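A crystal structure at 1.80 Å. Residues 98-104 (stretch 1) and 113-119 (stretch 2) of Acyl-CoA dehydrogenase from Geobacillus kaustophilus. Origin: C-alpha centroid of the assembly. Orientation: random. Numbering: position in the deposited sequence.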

# COMPACT_ATOMS: atom_id res chain seq x y z
N VAL A 98 2.42 19.92 29.34
CA VAL A 98 1.56 20.60 30.32
C VAL A 98 2.25 21.78 31.01
O VAL A 98 1.74 22.90 30.97
CB VAL A 98 0.98 19.65 31.40
CG1 VAL A 98 -0.02 20.40 32.26
CG2 VAL A 98 0.31 18.45 30.76
N THR A 99 3.39 21.54 31.64
CA THR A 99 4.05 22.61 32.40
C THR A 99 4.37 23.87 31.57
O THR A 99 4.29 24.97 32.11
CB THR A 99 5.28 22.12 33.20
OG1 THR A 99 6.26 21.59 32.31
CG2 THR A 99 4.87 21.04 34.17
N PRO A 100 4.72 23.72 30.26
CA PRO A 100 4.80 24.94 29.45
C PRO A 100 3.56 25.86 29.47
O PRO A 100 3.72 27.07 29.28
CB PRO A 100 5.05 24.40 28.04
CG PRO A 100 5.82 23.16 28.28
CD PRO A 100 5.12 22.54 29.47
N TYR A 101 2.36 25.32 29.70
CA TYR A 101 1.18 26.19 29.82
C TYR A 101 1.33 27.13 31.02
O TYR A 101 1.01 28.32 30.92
CB TYR A 101 -0.10 25.38 29.98
CG TYR A 101 -0.66 24.78 28.71
CD1 TYR A 101 -0.18 23.57 28.22
CD2 TYR A 101 -1.68 25.42 28.00
CE1 TYR A 101 -0.71 23.00 27.06
CE2 TYR A 101 -2.21 24.86 26.84
CZ TYR A 101 -1.72 23.65 26.38
OH TYR A 101 -2.23 23.09 25.24
N ILE A 102 1.79 26.58 32.14
CA ILE A 102 2.01 27.34 33.38
C ILE A 102 3.07 28.43 33.15
O ILE A 102 2.86 29.58 33.52
CB ILE A 102 2.37 26.41 34.58
CG1 ILE A 102 1.22 25.42 34.86
CG2 ILE A 102 2.70 27.23 35.86
CD1 ILE A 102 1.60 24.25 35.79
N ALA A 103 4.18 28.06 32.52
CA ALA A 103 5.25 29.02 32.26
C ALA A 103 4.84 30.12 31.27
O ALA A 103 5.17 31.29 31.47
CB ALA A 103 6.50 28.31 31.76
N SER A 104 4.11 29.74 30.22
CA SER A 104 3.70 30.69 29.19
C SER A 104 2.57 31.63 29.61
O SER A 104 2.60 32.82 29.29
CB SER A 104 3.30 29.97 27.90
OG SER A 104 4.44 29.45 27.25
N LYS A 113 4.15 29.53 42.66
CA LYS A 113 3.44 28.51 43.42
C LYS A 113 3.61 27.10 42.86
O LYS A 113 3.68 26.13 43.63
CB LYS A 113 1.94 28.85 43.50
CG LYS A 113 1.16 27.95 44.44
CD LYS A 113 -0.11 28.61 44.93
CE LYS A 113 -1.31 28.19 44.12
NZ LYS A 113 -2.55 28.31 44.94
N TRP A 114 3.68 26.98 41.54
CA TRP A 114 3.61 25.65 40.90
C TRP A 114 4.91 25.12 40.28
O TRP A 114 5.22 23.93 40.44
CB TRP A 114 2.47 25.61 39.88
CG TRP A 114 1.10 25.69 40.50
CD1 TRP A 114 0.70 25.11 41.67
CD2 TRP A 114 -0.04 26.36 39.97
NE1 TRP A 114 -0.62 25.40 41.91
CE2 TRP A 114 -1.10 26.17 40.89
CE3 TRP A 114 -0.28 27.12 38.82
CZ2 TRP A 114 -2.38 26.70 40.68
CZ3 TRP A 114 -1.55 27.65 38.61
CH2 TRP A 114 -2.59 27.44 39.54
N LEU A 115 5.65 25.97 39.59
CA LEU A 115 6.83 25.51 38.85
C LEU A 115 7.93 24.81 39.66
O LEU A 115 8.44 23.78 39.23
CB LEU A 115 7.41 26.61 37.95
CG LEU A 115 6.54 27.03 36.76
CD1 LEU A 115 7.25 28.10 35.97
CD2 LEU A 115 6.18 25.84 35.86
N PRO A 116 8.31 25.36 40.84
CA PRO A 116 9.33 24.64 41.62
C PRO A 116 8.99 23.17 41.90
O PRO A 116 9.87 22.31 41.77
CB PRO A 116 9.41 25.45 42.92
CG PRO A 116 9.04 26.84 42.50
CD PRO A 116 7.90 26.61 41.53
N LYS A 117 7.74 22.88 42.25
CA LYS A 117 7.35 21.50 42.54
C LYS A 117 7.19 20.63 41.28
O LYS A 117 7.33 19.41 41.34
CB LYS A 117 6.09 21.47 43.41
CG LYS A 117 6.37 21.80 44.87
CD LYS A 117 5.07 21.89 45.65
CE LYS A 117 5.27 22.58 46.98
NZ LYS A 117 3.98 22.71 47.71
N CYS A 118 6.92 21.26 40.14
CA CYS A 118 6.94 20.55 38.86
C CYS A 118 8.36 20.10 38.50
O CYS A 118 8.53 19.03 37.92
CB CYS A 118 6.36 21.41 37.73
SG CYS A 118 4.58 21.73 37.88
N VAL A 119 9.36 20.90 38.86
CA VAL A 119 10.76 20.54 38.63
C VAL A 119 11.22 19.38 39.52
O VAL A 119 11.96 18.51 39.08
CB VAL A 119 11.71 21.77 38.80
CG1 VAL A 119 13.18 21.34 38.69
CG2 VAL A 119 11.40 22.84 37.76

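Two helical segments of one chain pack roughly antiparallel, their N-to-C directions 149° apart and their axes 10.1 Å apart at closest approach. No hydrogen bond links them. The contact is made by apolar packing, which buries 263 Å² counted over both sides, and most of it passes through Ile 102 and Leu 115, whose CA atoms face each other at 7.5 Å.

Ile 102 is the residue most covered by the partner helix. Its CA-to-CB bond points toward that helix, and with chi1 in m and chi2 in t both branches reach Trp 114. CG2 of Ile 102 lies 3.7 Å from CD2 of Leu 115 and 4.2 Å from CE3 of Trp 114, meeting the indole at its edge, near the plane of the ring. CD1 of Ile 102 lies 4.4 Å from both SG of Cys 118 and CB of Trp 114. A beta-branched side chain suits this place because it carries a methyl close to the backbone as well as a longer arm, so that a single residue can touch three partners without bringing in a polar group.

Leu 115 approaches differently. Its CA-to-CB bond points sideways, but the m, t rotamer brings the end of the side chain nearer to the first helix. CD2 of Leu 115 packs on CG2 of Ile 102, while CD1 of Leu 115 comes to 4.3 Å from CB of Ala 103. CD2 of Leu 115 also lies 4.3 Å from the backbone O of Thr 99. The O of Thr 99 already has a hydrogen-bond donor in its own helix, N of Ala 103 at 3.1 Å. Ala 103, with only a methyl for a side chain, presents a small apolar surface to the leucine.

About one turn earlier in the first helix and later in the second, Thr 99 and Cys 118 extend the contact, with their CA atoms 7.4 Å apart and both CA-to-CB bonds pointing toward the opposite stretch. Thr 99, in rotamer p, sets its CG2 3.8 Å from SG of Cys 118, while its OG1 is hydrogen-bonded elsewhere in the structure; the residue can thus offer a methyl here without leaving its hydroxyl unsatisfied. Cysteine is compact, and its large, polarizable sulfur packs well against methyl groups. Trp 114 plays a comparable double part: CE3 meets Ile 102, and NE1 is hydrogen-bonded elsewhere, so the buried indole does not leave it without a partner.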